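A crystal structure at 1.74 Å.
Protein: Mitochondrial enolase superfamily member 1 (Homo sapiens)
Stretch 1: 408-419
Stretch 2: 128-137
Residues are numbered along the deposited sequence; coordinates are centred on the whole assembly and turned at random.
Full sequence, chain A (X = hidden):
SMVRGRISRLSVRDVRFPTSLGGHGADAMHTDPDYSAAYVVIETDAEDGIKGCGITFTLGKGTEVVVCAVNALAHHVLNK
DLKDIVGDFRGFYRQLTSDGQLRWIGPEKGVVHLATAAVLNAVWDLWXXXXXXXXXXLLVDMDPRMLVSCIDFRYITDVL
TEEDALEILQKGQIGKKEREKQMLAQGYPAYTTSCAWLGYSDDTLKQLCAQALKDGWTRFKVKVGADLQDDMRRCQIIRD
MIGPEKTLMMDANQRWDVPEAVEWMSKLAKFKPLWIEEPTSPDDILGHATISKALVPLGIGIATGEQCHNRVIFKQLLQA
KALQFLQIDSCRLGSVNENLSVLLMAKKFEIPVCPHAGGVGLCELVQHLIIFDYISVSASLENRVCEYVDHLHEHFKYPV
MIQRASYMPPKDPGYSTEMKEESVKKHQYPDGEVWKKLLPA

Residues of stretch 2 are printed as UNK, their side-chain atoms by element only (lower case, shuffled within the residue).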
# COMPACT_ATOMS: atom_id res chain seq x y z
N MET A 408 -20.77 4.66 25.32
CA MET A 408 -21.86 3.80 25.75
C MET A 408 -22.19 2.86 24.57
O MET A 408 -22.21 3.33 23.42
CB MET A 408 -23.07 4.65 26.19
CG MET A 408 -22.73 5.57 27.35
SD MET A 408 -21.90 4.80 28.78
CE MET A 408 -23.23 3.72 29.36
N PRO A 409 -22.31 1.53 24.83
CA PRO A 409 -22.53 0.58 23.72
C PRO A 409 -23.74 0.91 22.85
O PRO A 409 -24.85 1.06 23.38
CB PRO A 409 -22.73 -0.77 24.43
CG PRO A 409 -22.05 -0.61 25.76
CD PRO A 409 -22.34 0.84 26.14
N PRO A 410 -23.57 0.96 21.51
CA PRO A 410 -24.74 1.20 20.63
C PRO A 410 -25.89 0.23 20.88
O PRO A 410 -25.66 -0.97 21.10
CB PRO A 410 -24.16 1.02 19.22
CG PRO A 410 -22.70 1.42 19.36
CD PRO A 410 -22.31 0.88 20.74
N LYS A 411 -27.12 0.73 20.88
CA LYS A 411 -28.29 -0.09 21.16
C LYS A 411 -29.01 -0.56 19.91
O LYS A 411 -29.75 -1.56 19.96
CB LYS A 411 -29.29 0.69 22.05
CG LYS A 411 -28.77 0.91 23.48
CD LYS A 411 -29.33 2.19 24.09
CE LYS A 411 -29.28 2.16 25.59
NZ LYS A 411 -30.04 3.30 26.17
N ASP A 412 -28.86 0.19 18.81
CA ASP A 412 -29.62 -0.11 17.60
C ASP A 412 -28.98 -1.16 16.73
O ASP A 412 -27.75 -1.26 16.70
CB ASP A 412 -29.84 1.17 16.78
CG ASP A 412 -30.63 2.25 17.55
OD1 ASP A 412 -31.82 2.03 17.81
OD2 ASP A 412 -30.01 3.25 17.97
N PRO A 413 -29.78 -1.93 15.95
CA PRO A 413 -29.16 -2.88 15.00
C PRO A 413 -28.21 -2.18 13.98
O PRO A 413 -28.47 -1.02 13.55
CB PRO A 413 -30.37 -3.50 14.28
CG PRO A 413 -31.53 -3.33 15.26
CD PRO A 413 -31.27 -1.99 15.90
N GLY A 414 -27.15 -2.88 13.59
CA GLY A 414 -26.22 -2.37 12.57
C GLY A 414 -24.85 -1.96 13.08
O GLY A 414 -24.51 -2.19 14.25
N TYR A 415 -24.03 -1.39 12.15
CA TYR A 415 -22.64 -1.04 12.45
C TYR A 415 -22.49 0.49 12.73
O TYR A 415 -21.37 1.01 12.76
CB TYR A 415 -21.78 -1.49 11.24
CG TYR A 415 -20.29 -1.63 11.48
CD1 TYR A 415 -19.75 -1.58 12.77
CD2 TYR A 415 -19.42 -1.84 10.41
CE1 TYR A 415 -18.38 -1.63 12.98
CE2 TYR A 415 -18.05 -1.96 10.62
CZ TYR A 415 -17.53 -1.78 11.90
OH TYR A 415 -16.19 -1.93 12.14
N SER A 416 -23.66 1.21 12.90
CA SER A 416 -23.67 2.70 13.12
C SER A 416 -23.03 3.44 11.92
O SER A 416 -22.53 4.57 12.09
CB SER A 416 -22.91 3.10 14.39
OG SER A 416 -23.35 2.36 15.51
N THR A 417 -23.00 2.80 10.75
CA THR A 417 -22.42 3.37 9.50
C THR A 417 -23.42 4.31 8.78
O THR A 417 -23.03 5.08 7.91
CB THR A 417 -22.10 2.22 8.51
OG1 THR A 417 -23.23 1.35 8.56
CG2 THR A 417 -20.85 1.41 8.88
N GLU A 418 -24.73 4.13 9.06
CA GLU A 418 -25.75 4.84 8.32
C GLU A 418 -25.68 6.37 8.46
O GLU A 418 -25.64 6.89 9.58
CB GLU A 418 -27.16 4.35 8.70
CG GLU A 418 -28.23 4.92 7.78
CD GLU A 418 -29.52 4.14 7.88
OE1 GLU A 418 -29.54 3.08 8.56
OE2 GLU A 418 -30.53 4.64 7.35
N MET A 419 -25.63 7.07 7.29
CA MET A 419 -25.59 8.52 7.34
C MET A 419 -26.96 9.07 7.05
O MET A 419 -27.76 8.44 6.36
CB MET A 419 -24.55 9.08 6.37
CG MET A 419 -23.13 8.66 6.78
SD MET A 419 -21.83 9.36 5.69
CE MET A 419 -21.75 11.10 6.35
N UNK A 128 -25.82 -7.33 10.51
CA UNK A 128 -26.17 -6.99 11.91
C UNK A 128 -27.61 -6.46 11.98
O UNK A 128 -28.38 -6.90 12.83
c UNK A 128 -25.19 -5.98 12.47
N UNK A 129 -28.02 -5.64 11.02
CA UNK A 129 -29.41 -5.15 10.98
C UNK A 129 -30.42 -6.28 10.75
O UNK A 129 -31.46 -6.29 11.41
n UNK A 129 -28.48 0.49 8.13
c UNK A 129 -28.96 -2.71 10.20
c UNK A 129 -29.60 -4.07 9.89
c UNK A 129 -29.07 -1.80 8.96
c UNK A 129 -28.74 -0.36 9.34
N UNK A 130 -30.14 -7.22 9.80
CA UNK A 130 -31.08 -8.33 9.55
C UNK A 130 -31.20 -9.24 10.81
O UNK A 130 -32.27 -9.81 11.05
n UNK A 130 -31.23 -8.99 4.68
o UNK A 130 -30.52 -10.62 6.04
c UNK A 130 -30.68 -9.17 8.35
c UNK A 130 -30.85 -8.45 7.01
c UNK A 130 -30.86 -9.44 5.87
N UNK A 131 -30.11 -9.31 11.62
CA UNK A 131 -30.07 -10.07 12.88
C UNK A 131 -30.65 -9.28 14.08
O UNK A 131 -30.86 -9.86 15.15
o UNK A 131 -29.54 -13.25 12.59
o UNK A 131 -27.69 -13.74 11.50
c UNK A 131 -28.45 -12.92 12.07
c UNK A 131 -28.02 -11.46 12.14
c UNK A 131 -28.63 -10.54 13.19
N UNK A 132 -30.93 -7.98 13.89
CA UNK A 132 -31.53 -7.10 14.89
C UNK A 132 -30.61 -6.83 16.06
O UNK A 132 -31.06 -6.70 17.20
N UNK A 133 -29.29 -6.75 15.76
CA UNK A 133 -28.26 -6.55 16.77
C UNK A 133 -27.22 -5.52 16.32
O UNK A 133 -26.91 -5.44 15.13
n UNK A 133 -27.70 -12.54 18.79
c UNK A 133 -27.52 -10.22 17.90
c UNK A 133 -27.50 -7.90 17.01
c UNK A 133 -28.39 -11.25 18.62
c UNK A 133 -28.28 -8.90 17.81
N UNK A 134 -26.69 -4.69 17.25
CA UNK A 134 -25.52 -3.86 16.88
C UNK A 134 -24.36 -4.82 16.56
O UNK A 134 -24.35 -5.97 17.05
c UNK A 134 -25.91 -3.80 19.26
c UNK A 134 -26.99 -4.64 18.71
c UNK A 134 -25.22 -3.07 18.17
N UNK A 135 -23.42 -4.40 15.70
CA UNK A 135 -22.31 -5.27 15.31
C UNK A 135 -21.55 -5.80 16.57
O UNK A 135 -21.18 -6.99 16.59
c UNK A 135 -22.00 -4.58 12.88
c UNK A 135 -21.36 -4.56 14.28
c UNK A 135 -19.96 -5.19 14.26
N UNK A 136 -21.28 -4.96 17.57
CA UNK A 136 -20.55 -5.47 18.75
C UNK A 136 -21.25 -6.72 19.37
O UNK A 136 -20.59 -7.72 19.69
c UNK A 136 -20.31 -4.39 19.83
n UNK A 136 -23.35 -2.76 21.23
c UNK A 136 -21.54 -3.94 20.59
c UNK A 136 -22.59 -6.02 23.64
c UNK A 136 -24.03 -4.09 23.26
c UNK A 136 -22.31 -2.84 20.33
c UNK A 136 -21.78 -5.70 22.53
c UNK A 136 -23.23 -3.78 22.15
c UNK A 136 -23.71 -5.23 23.97
c UNK A 136 -22.11 -4.55 21.77
N UNK A 137 -22.60 -6.71 19.39
CA UNK A 137 -23.40 -7.77 20.01
C UNK A 137 -23.47 -8.97 19.11
O UNK A 137 -23.38 -10.10 19.59
c UNK A 137 -25.05 -8.82 22.42
c UNK A 137 -25.68 -8.27 21.13
n UNK A 137 -25.38 -10.49 24.24
c UNK A 137 -24.80 -7.25 20.39
c UNK A 137 -26.07 -9.55 23.29
O HOH W 1 -30.78 -3.80 18.88

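Position 128 carries one side-chain carbon. This CB points toward stretch 1 and lies 3.8 Å from Gly414 CA, so the residue is Ala128, small enough to let a helix pack closely against a backbone.

Position 129 has four carbons in a row ending in nitrogen; its carbons pass close to Gly414, and its end reaches the carboxylate of Glu418. This is Lys129. Its CG lies 3.6 Å from Gly414 CA, and the extended chain carries NZ to 2.8 Å from Glu418 OE1, forming a hydrogen-bonded salt bridge. An ideal CB on Gly414 would sit only 3.1 Å from Lys129 CG, and the backbone angles of Gly414 by themselves call for glycine.

Position 130 shows three carbons, the third bearing one oxygen and one nitrogen: Gln130. Its CA-to-CB bond points away from stretch 1, and its amide is satisfied elsewhere in the structure. At 131 the third of three carbons bears two oxygens, giving Glu131. Its CA-to-CB bond points sideways and its end leads away; partly exposed, its carboxylate finds a hydrogen bond elsewhere in the structure.

Position 132 has no side-chain atoms and a phi of 68°, so it is Gly132. Glycine readily adopts this conformation, which ends the helix in a Schellman motif: Lys129 O accepts from Gly132 N (3.0 Å), and Ala128 O accepts from the N of position 133 (3.1 Å).

Position 133 again has four carbons in a row and a terminal nitrogen, and its backbone O faces Gly414 N. This is Lys133; its CA-to-CB bond points away from stretch 1, so a long chain can leave the contact and bond elsewhere, while Lys133 O accepts from Gly414 N at 3.0 Å.

At 134 three carbons close a ring onto the backbone nitrogen, and the ring lies against Pro410 O, identifying Pro134. Its CG packs 3.4 Å from Pro410 O. Proline suits this N-cap position, where its lack of an N-H costs no helical hydrogen bond.

Position 135 has one carbon carrying two others, one of which meets Tyr415: Val135. Its CG2 lies 3.5 Å from Tyr415 CB, a compact apolar fit in a buried place, and its N donates to Gly414 O at 2.9 Å.

Position 136 bears fused five- and six-membered rings with eight carbons and one nitrogen beyond CB; the nitrogen faces Pro410 O and a ring carbon Pro409, hence Trp136. NE1 donates to Pro410 O (2.9 Å, 171°) near the ring plane, while CZ2 lies 3.8 Å from Pro409 CB. Indole suits a site needing both a donor and a broad apolar surface.

Position 137, four carbons in a row ending in nitrogen, is Lys137; its end leads away to a partner elsewhere in the structure, as suits a partly exposed site.

The contact centres on Gly414, whose N and O bond to backbone atoms flanking Pro134 in a single beta bridge. Proline packing against Trp136 and the Lys129–Glu418 salt bridge extend this hold.

Stretch 2 (128-137) AKQEGKPVWK
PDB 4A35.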